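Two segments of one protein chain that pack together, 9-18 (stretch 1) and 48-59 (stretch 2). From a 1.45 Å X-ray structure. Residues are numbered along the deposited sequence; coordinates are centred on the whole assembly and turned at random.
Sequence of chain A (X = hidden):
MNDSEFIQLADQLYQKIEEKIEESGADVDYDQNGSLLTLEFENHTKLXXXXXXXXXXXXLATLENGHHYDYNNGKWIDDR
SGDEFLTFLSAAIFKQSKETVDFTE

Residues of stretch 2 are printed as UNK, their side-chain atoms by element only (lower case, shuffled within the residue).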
# COMPACT_ATOMS: atom_id res chain seq x y z
N LEU A 9 -1.62 11.57 -6.53
CA LEU A 9 -2.02 10.95 -5.27
C LEU A 9 -1.39 9.57 -5.08
O LEU A 9 -0.95 9.24 -3.98
CB LEU A 9 -3.54 10.85 -5.20
CG LEU A 9 -4.20 12.22 -5.04
CD1 LEU A 9 -5.68 12.11 -5.31
CD2 LEU A 9 -3.96 12.75 -3.63
N ALA A 10 -1.32 8.78 -6.14
CA ALA A 10 -0.73 7.46 -6.03
C ALA A 10 0.78 7.55 -5.79
O ALA A 10 1.33 6.75 -5.04
CB ALA A 10 -1.05 6.61 -7.26
N ASP A 11 1.43 8.53 -6.42
CA ASP A 11 2.85 8.79 -6.16
C ASP A 11 3.07 9.17 -4.70
O ASP A 11 4.02 8.70 -4.07
CB ASP A 11 3.40 9.90 -7.06
CG ASP A 11 3.66 9.44 -8.48
OD1 ASP A 11 3.58 8.22 -8.74
OD2 ASP A 11 3.97 10.30 -9.33
N GLN A 12 2.22 10.05 -4.18
CA GLN A 12 2.31 10.42 -2.77
C GLN A 12 2.16 9.19 -1.89
O GLN A 12 2.89 9.02 -0.92
CB GLN A 12 1.26 11.48 -2.43
CG GLN A 12 1.61 12.87 -2.98
CD GLN A 12 0.59 13.92 -2.63
OE1 GLN A 12 -0.51 13.62 -2.17
NE2 GLN A 12 0.94 15.19 -2.87
N LEU A 13 1.22 8.31 -2.23
CA LEU A 13 1.05 7.08 -1.48
C LEU A 13 2.28 6.19 -1.52
O LEU A 13 2.73 5.71 -0.48
CB LEU A 13 -0.16 6.31 -2.01
CG LEU A 13 -0.47 4.98 -1.31
CD1 LEU A 13 -0.73 5.15 0.17
CD2 LEU A 13 -1.65 4.30 -2.02
N TYR A 14 2.82 5.97 -2.71
CA TYR A 14 3.97 5.09 -2.84
C TYR A 14 5.15 5.65 -2.08
O TYR A 14 5.82 4.93 -1.35
CB TYR A 14 4.35 4.89 -4.31
CG TYR A 14 3.55 3.85 -5.04
CD1 TYR A 14 2.28 3.49 -4.63
CD2 TYR A 14 4.10 3.19 -6.14
CE1 TYR A 14 1.55 2.53 -5.31
CE2 TYR A 14 3.38 2.23 -6.82
CZ TYR A 14 2.12 1.89 -6.40
OH TYR A 14 1.40 0.92 -7.06
N GLN A 15 5.40 6.94 -2.22
CA GLN A 15 6.51 7.53 -1.48
C GLN A 15 6.28 7.53 0.03
O GLN A 15 7.24 7.36 0.79
CB GLN A 15 6.82 8.95 -1.97
CG GLN A 15 7.37 8.97 -3.38
CD GLN A 15 8.13 10.24 -3.69
OE1 GLN A 15 7.68 11.34 -3.36
NE2 GLN A 15 9.29 10.10 -4.31
N LYS A 16 5.03 7.70 0.47
CA LYS A 16 4.69 7.61 1.90
C LYS A 16 5.00 6.20 2.42
O LYS A 16 5.56 6.03 3.50
CB LYS A 16 3.21 7.94 2.12
CG LYS A 16 2.75 7.97 3.58
CD LYS A 16 1.31 8.47 3.64
CE LYS A 16 0.85 8.75 5.06
NZ LYS A 16 1.13 10.15 5.50
N ILE A 17 4.66 5.19 1.63
CA ILE A 17 4.92 3.82 2.05
C ILE A 17 6.43 3.62 2.19
O ILE A 17 6.89 3.08 3.20
CB ILE A 17 4.32 2.81 1.06
CG1 ILE A 17 2.80 2.84 1.14
CG2 ILE A 17 4.84 1.41 1.36
CD1 ILE A 17 2.13 2.13 -0.03
N GLU A 18 7.20 4.08 1.21
CA GLU A 18 8.65 3.96 1.22
C GLU A 18 9.29 4.71 2.38
O GLU A 18 10.16 4.18 3.08
CB GLU A 18 9.23 4.42 -0.12
CG GLU A 18 8.80 3.51 -1.23
CD GLU A 18 9.02 4.10 -2.60
OE1 GLU A 18 9.49 5.25 -2.68
OE2 GLU A 18 8.69 3.41 -3.58
N UNK A 48 1.85 -7.09 -2.62
CA UNK A 48 1.98 -6.49 -3.94
C UNK A 48 0.99 -5.35 -4.06
O UNK A 48 -0.21 -5.54 -3.88
c UNK A 48 2.10 -9.91 -5.74
c UNK A 48 1.68 -7.50 -5.05
c UNK A 48 1.92 -6.85 -6.42
c UNK A 48 2.57 -8.73 -4.90
N UNK A 49 1.50 -4.16 -4.36
CA UNK A 49 0.67 -2.98 -4.51
C UNK A 49 0.69 -2.58 -5.99
O UNK A 49 1.73 -2.66 -6.64
c UNK A 49 1.17 -1.84 -3.62
c UNK A 49 1.02 -2.25 -2.16
c UNK A 49 0.40 -0.55 -3.88
c UNK A 49 1.90 -1.48 -1.23
N UNK A 50 -0.46 -2.22 -6.51
CA UNK A 50 -0.57 -1.88 -7.92
C UNK A 50 -1.42 -0.63 -8.08
O UNK A 50 -2.22 -0.30 -7.21
c UNK A 50 -1.18 -3.05 -8.68
n UNK A 50 -0.98 -4.18 -10.80
o UNK A 50 -0.48 -1.99 -10.70
c UNK A 50 -0.84 -3.03 -10.15
N UNK A 51 -1.22 0.08 -9.18
CA UNK A 51 -2.07 1.21 -9.51
C UNK A 51 -2.87 0.84 -10.73
O UNK A 51 -2.36 0.22 -11.66
n UNK A 51 0.97 4.72 -9.64
n UNK A 51 2.36 5.68 -8.08
c UNK A 51 0.85 3.47 -8.91
c UNK A 51 -0.58 3.07 -8.60
n UNK A 51 1.75 6.86 -9.96
c UNK A 51 1.69 5.75 -9.23
c UNK A 51 -1.23 2.46 -9.81
N UNK A 52 -4.15 1.19 -10.71
CA UNK A 52 -4.96 0.96 -11.88
C UNK A 52 -5.52 2.29 -12.34
O UNK A 52 -6.59 2.72 -11.91
n UNK A 52 -4.22 -3.35 -11.79
c UNK A 52 -4.62 -2.13 -12.13
o UNK A 52 -4.28 -1.60 -13.19
c UNK A 52 -5.53 -1.42 -11.12
c UNK A 52 -6.06 -0.06 -11.59
N UNK A 53 -4.76 2.95 -13.22
CA UNK A 53 -5.05 4.31 -13.67
C UNK A 53 -6.44 4.52 -14.26
O UNK A 53 -7.11 5.48 -13.89
n UNK A 53 -4.61 5.93 -17.31
o UNK A 53 -3.01 7.42 -16.78
c UNK A 53 -3.86 6.59 -16.44
c UNK A 53 -3.98 4.81 -14.65
c UNK A 53 -4.11 6.29 -14.98
N UNK A 54 -6.90 3.63 -15.16
CA UNK A 54 -8.24 3.91 -15.70
C UNK A 54 -9.36 3.81 -14.66
O UNK A 54 -10.44 4.34 -14.88
c UNK A 54 -6.25 2.49 -15.83
c UNK A 54 -7.40 1.78 -16.47
c UNK A 54 -8.41 2.84 -16.79
N UNK A 55 -9.09 3.15 -13.54
CA UNK A 55 -10.09 2.95 -12.49
C UNK A 55 -9.89 3.95 -11.35
O UNK A 55 -10.71 4.06 -10.44
c UNK A 55 -9.96 1.53 -11.96
c UNK A 55 -9.30 -0.79 -12.69
c UNK A 55 -11.56 0.10 -13.17
c UNK A 55 -10.10 0.45 -13.03
N UNK A 56 -8.77 4.66 -11.41
CA UNK A 56 -8.30 5.50 -10.31
C UNK A 56 -8.28 4.78 -8.97
O UNK A 56 -8.60 5.36 -7.94
c UNK A 56 -9.71 9.06 -12.99
c UNK A 56 -9.12 6.79 -10.24
c UNK A 56 -8.10 7.69 -12.44
n UNK A 56 -10.05 8.47 -11.86
n UNK A 56 -8.54 8.61 -13.37
c UNK A 56 -9.05 7.60 -11.49
N UNK A 57 -7.88 3.51 -8.98
CA UNK A 57 -7.75 2.74 -7.76
C UNK A 57 -6.33 2.30 -7.50
O UNK A 57 -5.54 2.13 -8.42
c UNK A 57 -10.12 1.77 -7.71
o UNK A 57 -10.58 -0.53 -8.15
c UNK A 57 -10.94 0.51 -7.59
c UNK A 57 -8.63 1.49 -7.79
n UNK A 57 -12.04 0.59 -6.86
N UNK A 58 -6.00 2.13 -6.22
CA UNK A 58 -4.78 1.44 -5.84
C UNK A 58 -5.22 0.07 -5.35
O UNK A 58 -6.27 -0.07 -4.72
c UNK A 58 -2.96 1.36 -4.08
c UNK A 58 -4.02 2.21 -4.73
c UNK A 58 -3.40 3.52 -5.30
N UNK A 59 -4.44 -0.97 -5.69
CA UNK A 59 -4.74 -2.33 -5.27
C UNK A 59 -3.66 -2.86 -4.33
O UNK A 59 -2.50 -2.45 -4.41
c UNK A 59 -6.15 -5.00 -8.99
c UNK A 59 -6.95 -1.93 -7.25
c UNK A 59 -6.86 -5.52 -10.06
n UNK A 59 -7.93 -2.02 -8.21
c UNK A 59 -7.72 -3.16 -8.94
c UNK A 59 -6.57 -3.80 -8.42
c UNK A 59 -7.99 -4.86 -10.57
c UNK A 59 -4.90 -3.27 -6.47
c UNK A 59 -8.44 -3.69 -10.02
c UNK A 59 -6.09 -2.99 -7.33

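Position 48 carries four carbons, forked at the first, with one arm two carbons long. That pattern is isoleucine. Ile48 reaches nothing on the helix, its nearest side-chain approach being well beyond contact range.

Position 49 repeats the pattern, four carbons forked at the first, one arm two carbons long, which makes a second isoleucine, but its CA-to-CB bond points toward the helix, and it packs against the ring of Tyr14 and the tip of Ile17. Ile49 CG2 lies 3.6 Å from Tyr14 CE1, and Ile49 CD1 lies 3.8 Å from Ile17 CD1; the beta fork lets one residue serve two helix positions a turn apart.

At position 50 there are two carbons, the second carrying one oxygen and one nitrogen: a short amide, asparagine. Asn50 points away, but its backbone ties the hairpin together: Asn50 N donates to the backbone O of position 59 at 2.9 Å, and the backbone N of position 59 donates to Asn50 O at 2.8 Å.

Position 51 has three carbons, a nitrogen, then a carbon bearing two more nitrogens, the group that meets the carboxylate of Asp11. Only arginine fits. Arg51 NH2 donates to Asp11 OD1 at 2.6 Å and Arg51 NH1 donates to the same oxygen, Asp11 OD1, at 2.9 Å, a salt bridge. The guanidinium lies over one face of Tyr14, with Arg51 CZ 4.7 Å from the centroid of the Tyr14 ring in a cation-pi contact, while Ala10 CB sits over a face of the guanidinium, 3.5 Å from Arg51 CZ.

Position 52 shows three carbons, the third with one oxygen and one nitrogen, clear of the helix: glutamine, Gln52. Position 53 has the same composition and is likewise remote, giving Gln53. At 54 three carbons close a ring onto the backbone nitrogen, which defines proline, Pro54. Four carbons forked at the second make 55 leucine; Leu55 is exposed and far from the helix. At 56 one carbon leads to a five-membered ring of three carbons and two nitrogens, so this is histidine, and His56 takes the positive phi/psi of 50/40 within the turn.

Position 57, three carbons ending in an oxygen and a nitrogen, is again glutamine. Gln57 stays out of reach of the helix.

Position 58 has one carbon carrying two more, facing Ala10 and Leu13: valine. Val58 CG2 lies 3.8 Å from Leu13 CD2 and 4.3 Å from Ala10 CB.

Position 59 holds fused five- and six-membered rings with a single nitrogen, hence tryptophan. Trp59 points away, and its NE1 donates to Gln57 OE1 at 3.0 Å.

The rule is alternation: 49, 51 and 58 face the helix, while 50 and 59 turn away. Small Ala10 allows the strands near, its CA 7.3 Å from the CA of Val58. Apolar contacts fill the buried part, and Arg51 spans from it to Asp11, whose CA-to-CB bond points away although its carboxylate comes back to the arginine.

Stretch 2 (48-59) IINRQQPLHQVW
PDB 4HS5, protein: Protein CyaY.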